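Local coordinates for transcriptional regulator (PDB 5CYV), which acts as a MarR-family transcriptional regulator of p-hydroxycinnamate metabolism, probably binding DNA as a dimer, and binds p-coumaroyl-CoA, at the interface of chains A and B. Numbering follows the deposited sequence. Chains: chain A/B, Transcriptional regulator.

All three contacts belong to one two-fold symmetric interface, so each recurs with the chains exchanged. Contact 1 and contact 2, about 14 Å apart between the centres of their C-alpha atoms, share helices 11-30 and 126-140, to which contact 2 adds the end of helix 100-121; A:Leu15, B:Val18 and A:Ile139 of contact 1 return in contact 2 as B:Leu15, A:Val18 and B:Ile139. In these two patches the helices meet through apolar side chains. Contact 3, about 16 Å from contact 1 and 20 Å from contact 2, joins the N-terminal arm of chain B to helix 37-47, whose A:Ser41 also lines the p-coumaroyl-CoA pocket.

Contact 1: the interface of chains A and B. Residues chain A 15, 136, 139-141; chain B 14, 18, 21.
A helix-to-helix apolar interface joins the two subunits here, as is typical of MarR-family dimers, in which terminal helices of both chains pack together. Helix 126-140 of chain A lies against helix 11-30 of chain B, and B:Val18 sits in the middle of the patch. CG1 of B:Val18, anti to the backbone N (chi1 176°), lies 4.0 Å from CG2 of A:Ile139; the other branch, CG2 of B:Val18, lies 3.7 Å from the backbone O of A:Leu136. A short, branched valine suits this place because its two methyls can face different neighbours, and its shortness probably allows the helices to come close. A:Leu136 works along its length: CB meets CB of B:Leu14 at 3.8 Å, CD1 also meets CB of B:Leu14, and CD2 lies 3.9 Å from CG2 of B:Val18. The A:Ile139 and B:Val18 side chains cross at about a right angle.

Toward the C-terminal end of the chain A helix, B:Met21 supplies a flexible thioether. Its chain bends at the last torsion (chi3 66°), carrying CE to 3.8 Å from the backbone O of A:Ile139, while SD lies 4.0 Å from CA of A:Ala140. The small side chain of A:Ala140 probably lets the sulfur come near the helix backbone. Just beyond the helix, A:Phe141 presents CE2 of its ring to CD2 of B:Leu14 at 4.0 Å.

Contact 2: the interface of chains A and B. Residues chain A 18, 120-121, 124; chain B 11, 15, 135, 139.
B:Ile139 pushes its side chain among A:Phe121, A:Tyr120, A:Ile124 and A:Val18 in an apolar patch of the dimer interface, where helices 126-140 and 11-30 of chain B meet the end of helix 100-121 of chain A. Its longer branch, with CG1 anti to the carbonyl carbon (chi1 -65°) and an extended chi2, carries CD1 over the face of the A:Phe121 ring. This methyl stands 4.0 Å from the ring centroid, displaced toward the rim, in a CH-pi contact. On the way, CG1 passes CD1 of A:Ile124 at 3.8 Å, the two isoleucine side chains crossing at about a right angle. The shorter branch, CG2, points to CD2 of the A:Tyr120 ring at 3.9 Å and to CG1 of A:Val18. Beta-branching therefore lets one residue fill two directions at once.

The flat A:Phe121 ring is touched differently at its edge. B:Leu15 comes from the opposite direction, and its CD1 lies in the ring plane, 3.7 Å from CZ. The broad aromatic thus offers a face to helix 126-140 and its rim to helix 11-30; A:Ile124 CG2 is a same-chain edge neighbour. B:Thr135 turns its methyl, not its hydroxyl, toward chain A: CG2 lies 3.7 Å from CD1 of A:Ile124.

Contact 3: the interface of chains A and B. Residues chain A 41, 44-45, 48; chain B 5-7.
B:Leu7, at the start of 3-10 helix 7-9 on the N-terminal arm of this MarR-family regulator, lays its side chain against helix 37-47 of the partner subunit, next to the ligand pocket to which A:Ser41 also contributes. At the root, CB lies 3.8 Å from CG1 of A:Val44 and also near the carboxylate oxygen OE2 of A:Glu48. The next carbon, CG, stands anti to the backbone N (chi1 179°), which sends the isopropyl end toward A:Ser41 and A:Leu45. Of the two end methyls, CD2 does most of the touching: it lies 3.7 Å from CB of A:Ser41 and 3.7 Å from CG of A:Leu45. CD1 of B:Leu7 comes near the hydroxyl OG of A:Ser41 at 4.1 Å. The B:Leu7 side chain crosses those of A:Val44 and A:Leu45 at about a right angle, and leucine suits the site because its forked end can spread over several helix residues.

The backbone of the same residue supplies a polar link. B:Leu7 N donates a hydrogen bond of 2.8 Å to OE2 of A:Glu48, nearly straight at 171° at the hydrogen. It meets the carboxylate on its syn side but 30° out of its plane. A long glutamate fits here: A:Glu48, just beyond the end of helix 37-47, extends its chain beyond CG and so carries the acid to the arm. The carboxylate also lies beside B:Ala6, whose CA is 3.4 Å from OE2.

Contact 1: the interface of chains A and B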
loop_
_atom_site.group_PDB
_atom_site.type_symbol
_atom_site.label_atom_id
_atom_site.label_comp_id
_atom_site.label_asym_id
_atom_site.label_seq_id
_atom_site.Cartn_x
_atom_site.Cartn_y
_atom_site.Cartn_z
ATOM N N LEU A 15 -3.408 -5.387 2.666
ATOM C CA LEU A 15 -3.692 -4.374 1.667
ATOM C C LEU A 15 -2.546 -3.409 1.463
ATOM O O LEU A 15 -2.190 -3.095 0.305
ATOM C CB LEU A 15 -4.928 -3.589 2.121
ATOM C CG LEU A 15 -6.203 -4.258 1.756
ATOM C CD1 LEU A 15 -7.380 -3.617 2.506
ATOM C CD2 LEU A 15 -6.448 -4.163 0.198
ATOM N N LEU A 136 -12.946 -2.148 -2.627
ATOM C CA LEU A 136 -11.959 -1.052 -2.493
ATOM C C LEU A 136 -12.561 0.311 -2.847
ATOM O O LEU A 136 -12.272 1.324 -2.220
ATOM C CB LEU A 136 -10.719 -1.304 -3.361
ATOM C CG LEU A 136 -9.973 -2.585 -2.913
ATOM C CD1 LEU A 136 -8.920 -2.925 -3.980
ATOM C CD2 LEU A 136 -9.339 -2.391 -1.556
ATOM N N ILE A 139 -14.387 1.749 0.027
ATOM C CA ILE A 139 -13.502 2.305 1.075
ATOM C C ILE A 139 -12.930 3.648 0.668
ATOM O O ILE A 139 -12.978 4.609 1.436
ATOM C CB ILE A 139 -12.355 1.334 1.373
ATOM C CG1 ILE A 139 -12.946 0.049 1.958
ATOM C CG2 ILE A 139 -11.354 1.958 2.396
ATOM C CD1 ILE A 139 -11.979 -1.121 1.990
ATOM N N ALA A 140 -12.445 3.724 -0.564
ATOM C CA ALA A 140 -11.806 4.949 -1.014
ATOM C C ALA A 140 -12.814 6.061 -1.315
ATOM O O ALA A 140 -12.527 7.254 -1.128
ATOM C CB ALA A 140 -10.997 4.673 -2.234
ATOM N N PHE A 141 -14.007 5.667 -1.765
ATOM C CA PHE A 141 -15.019 6.615 -2.215
ATOM C C PHE A 141 -16.375 6.352 -1.515
ATOM O O PHE A 141 -17.383 6.025 -2.172
ATOM C CB PHE A 141 -15.143 6.533 -3.762
ATOM C CG PHE A 141 -13.785 6.653 -4.474
ATOM C CD1 PHE A 141 -13.066 7.837 -4.412
ATOM C CD2 PHE A 141 -13.256 5.577 -5.182
ATOM C CE1 PHE A 141 -11.794 7.949 -5.024
ATOM C CE2 PHE A 141 -11.993 5.664 -5.811
ATOM C CZ PHE A 141 -11.271 6.822 -5.728
ATOM N N LEU B 14 -6.597 1.018 -7.140
ATOM C CA LEU B 14 -7.369 0.936 -5.936
ATOM C C LEU B 14 -6.607 0.262 -4.783
ATOM O O LEU B 14 -6.795 0.659 -3.624
ATOM C CB LEU B 14 -8.666 0.137 -6.204
ATOM C CG LEU B 14 -9.639 0.880 -7.135
ATOM C CD1 LEU B 14 -10.691 -0.101 -7.664
ATOM C CD2 LEU B 14 -10.253 2.123 -6.502
ATOM N N VAL B 18 -6.085 2.419 -1.461
ATOM C CA VAL B 18 -6.517 2.007 -0.121
ATOM C C VAL B 18 -5.344 1.587 0.745
ATOM O O VAL B 18 -5.310 1.935 1.934
ATOM C CB VAL B 18 -7.552 0.871 -0.227
ATOM C CG1 VAL B 18 -7.942 0.372 1.175
ATOM C CG2 VAL B 18 -8.785 1.437 -1.000
ATOM N N MET B 21 -4.048 4.714 2.182
ATOM C CA MET B 21 -4.917 5.191 3.271
ATOM C C MET B 21 -4.585 4.484 4.573
ATOM O O MET B 21 -4.459 5.119 5.655
ATOM C CB MET B 21 -6.403 4.955 2.951
ATOM C CG MET B 21 -6.864 5.763 1.783
ATOM S SD MET B 21 -8.511 5.211 1.152
ATOM C CE MET B 21 -9.528 5.647 2.549
#

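Contact 2: the interface of chains A and B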
loop_
_atom_site.group_PDB
_atom_site.type_symbol
_atom_site.label_atom_id
_atom_site.label_comp_id
_atom_site.label_asym_id
_atom_site.label_seq_id
_atom_site.Cartn_x
_atom_site.Cartn_y
_atom_site.Cartn_z
ATOM N N VAL A 18 0.268 -5.438 -0.398
ATOM C CA VAL A 18 0.001 -5.712 -1.830
ATOM C C VAL A 18 -0.091 -4.378 -2.603
ATOM O O VAL A 18 0.438 -4.291 -3.706
ATOM C CB VAL A 18 -1.243 -6.544 -2.017
ATOM C CG1 VAL A 18 -1.558 -6.693 -3.486
ATOM C CG2 VAL A 18 -1.001 -7.929 -1.423
ATOM N N TYR A 120 0.510 -10.120 -11.234
ATOM C CA TYR A 120 0.135 -10.364 -9.860
ATOM C C TYR A 120 -1.207 -11.043 -9.740
ATOM O O TYR A 120 -1.431 -11.766 -8.781
ATOM C CB TYR A 120 0.131 -9.041 -9.059
ATOM C CG TYR A 120 1.541 -8.589 -8.801
ATOM C CD1 TYR A 120 2.206 -7.770 -9.691
ATOM C CD2 TYR A 120 2.262 -9.077 -7.728
ATOM C CE1 TYR A 120 3.466 -7.387 -9.488
ATOM C CE2 TYR A 120 3.524 -8.689 -7.519
ATOM C CZ TYR A 120 4.155 -7.847 -8.402
ATOM O OH TYR A 120 5.449 -7.463 -8.203
ATOM N N PHE A 121 -2.091 -10.868 -10.707
ATOM C CA PHE A 121 -3.411 -11.477 -10.548
ATOM C C PHE A 121 -3.629 -12.692 -11.433
ATOM O O PHE A 121 -4.761 -13.177 -11.576
ATOM C CB PHE A 121 -4.522 -10.460 -10.803
ATOM C CG PHE A 121 -4.828 -9.602 -9.618
ATOM C CD1 PHE A 121 -4.140 -8.404 -9.419
ATOM C CD2 PHE A 121 -5.790 -9.987 -8.699
ATOM C CE1 PHE A 121 -4.424 -7.612 -8.336
ATOM C CE2 PHE A 121 -6.067 -9.194 -7.610
ATOM C CZ PHE A 121 -5.412 -8.022 -7.424
ATOM N N ILE A 124 -6.145 -15.576 -10.672
ATOM C CA ILE A 124 -7.251 -15.025 -9.886
ATOM C C ILE A 124 -8.375 -14.651 -10.847
ATOM O O ILE A 124 -8.204 -13.847 -11.724
ATOM C CB ILE A 124 -6.789 -13.810 -9.027
ATOM C CG1 ILE A 124 -5.795 -14.311 -7.964
ATOM C CG2 ILE A 124 -7.994 -13.091 -8.375
ATOM C CD1 ILE A 124 -5.081 -13.208 -7.250
ATOM N N ILE B 11 -7.800 -1.920 -10.695
ATOM C CA ILE B 11 -7.625 -2.614 -9.418
ATOM C C ILE B 11 -6.255 -2.315 -8.801
ATOM O O ILE B 11 -6.140 -2.241 -7.564
ATOM C CB ILE B 11 -7.816 -4.130 -9.580
ATOM C CG1 ILE B 11 -7.900 -4.800 -8.194
ATOM C CG2 ILE B 11 -6.696 -4.699 -10.344
ATOM C CD1 ILE B 11 -9.129 -4.461 -7.463
ATOM N N LEU B 15 -5.814 -0.768 -5.087
ATOM C CA LEU B 15 -4.978 -1.389 -4.054
ATOM C C LEU B 15 -4.007 -0.368 -3.488
ATOM O O LEU B 15 -3.809 -0.304 -2.256
ATOM C CB LEU B 15 -4.241 -2.579 -4.635
ATOM C CG LEU B 15 -5.168 -3.809 -4.818
ATOM C CD1 LEU B 15 -4.517 -4.788 -5.828
ATOM C CD2 LEU B 15 -5.519 -4.578 -3.491
ATOM N N THR B 135 -7.196 -13.765 -0.855
ATOM C CA THR B 135 -6.680 -13.391 -2.164
ATOM C C THR B 135 -5.374 -12.591 -2.004
ATOM O O THR B 135 -4.371 -12.867 -2.719
ATOM C CB THR B 135 -7.740 -12.571 -2.958
ATOM O OG1 THR B 135 -8.909 -13.391 -3.065
ATOM C CG2 THR B 135 -7.234 -12.307 -4.362
ATOM N N ILE B 139 -1.267 -13.455 -3.188
ATOM C CA ILE B 139 -0.407 -12.558 -3.942
ATOM C C ILE B 139 0.873 -12.222 -3.163
ATOM O O ILE B 139 1.991 -12.344 -3.708
ATOM C CB ILE B 139 -1.166 -11.242 -4.271
ATOM C CG1 ILE B 139 -2.328 -11.528 -5.206
ATOM C CG2 ILE B 139 -0.208 -10.223 -4.935
ATOM C CD1 ILE B 139 -3.220 -10.290 -5.367
#

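Contact 3: the interface of chains A and B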
loop_
_atom_site.group_PDB
_atom_site.type_symbol
_atom_site.label_atom_id
_atom_site.label_comp_id
_atom_site.label_asym_id
_atom_site.label_seq_id
_atom_site.Cartn_x
_atom_site.Cartn_y
_atom_site.Cartn_z
ATOM N N SER A 41 -1.097 8.596 -12.976
ATOM C CA SER A 41 -2.503 8.714 -12.553
ATOM C C SER A 41 -3.131 10.050 -12.980
ATOM O O SER A 41 -4.246 10.056 -13.467
ATOM C CB SER A 41 -2.613 8.598 -11.034
ATOM O OG SER A 41 -2.277 7.243 -10.612
ATOM N N VAL A 44 -3.851 9.787 -16.674
ATOM C CA VAL A 44 -5.021 8.961 -16.991
ATOM C C VAL A 44 -6.281 9.753 -16.709
ATOM O O VAL A 44 -7.198 9.761 -17.529
ATOM C CB VAL A 44 -5.005 7.651 -16.160
ATOM C CG1 VAL A 44 -6.357 6.921 -16.246
ATOM C CG2 VAL A 44 -3.866 6.773 -16.602
ATOM N N LEU A 45 -6.303 10.398 -15.540
ATOM C CA LEU A 45 -7.501 11.176 -15.256
ATOM C C LEU A 45 -7.769 12.289 -16.287
ATOM O O LEU A 45 -8.898 12.535 -16.677
ATOM C CB LEU A 45 -7.409 11.760 -13.839
ATOM C CG LEU A 45 -7.498 10.694 -12.721
ATOM C CD1 LEU A 45 -6.980 11.225 -11.403
ATOM C CD2 LEU A 45 -8.968 10.283 -12.564
ATOM N N GLU A 48 -9.348 10.988 -19.529
ATOM C CA GLU A 48 -10.720 10.453 -19.480
ATOM C C GLU A 48 -11.787 11.360 -20.100
ATOM O O GLU A 48 -12.898 10.924 -20.323
ATOM C CB GLU A 48 -11.130 10.154 -18.021
ATOM C CG GLU A 48 -10.358 9.026 -17.320
ATOM C CD GLU A 48 -10.782 8.784 -15.833
ATOM O OE1 GLU A 48 -11.788 9.351 -15.316
ATOM O OE2 GLU A 48 -10.063 8.024 -15.171
ATOM N N GLN B 5 -11.614 2.206 -18.888
ATOM C CA GLN B 5 -10.430 3.026 -18.968
ATOM C C GLN B 5 -10.282 3.921 -17.731
ATOM O O GLN B 5 -9.260 4.606 -17.586
ATOM C CB GLN B 5 -10.459 3.855 -20.249
ATOM C CG GLN B 5 -10.575 2.976 -21.493
ATOM C CD GLN B 5 -9.470 1.932 -21.580
ATOM O OE1 GLN B 5 -8.294 2.268 -21.710
ATOM N NE2 GLN B 5 -9.844 0.658 -21.480
ATOM N N ALA B 6 -11.285 3.923 -16.850
ATOM C CA ALA B 6 -11.279 4.903 -15.771
ATOM C C ALA B 6 -10.277 4.463 -14.695
ATOM O O ALA B 6 -10.212 3.264 -14.277
ATOM C CB ALA B 6 -12.669 5.087 -15.156
ATOM N N LEU B 7 -9.497 5.436 -14.215
ATOM C CA LEU B 7 -8.480 5.148 -13.179
ATOM C C LEU B 7 -9.129 4.482 -11.936
ATOM O O LEU B 7 -8.621 3.543 -11.363
ATOM C CB LEU B 7 -7.731 6.443 -12.755
ATOM C CG LEU B 7 -6.667 6.230 -11.671
ATOM C CD1 LEU B 7 -5.580 5.398 -12.286
ATOM C CD2 LEU B 7 -6.164 7.580 -11.164
#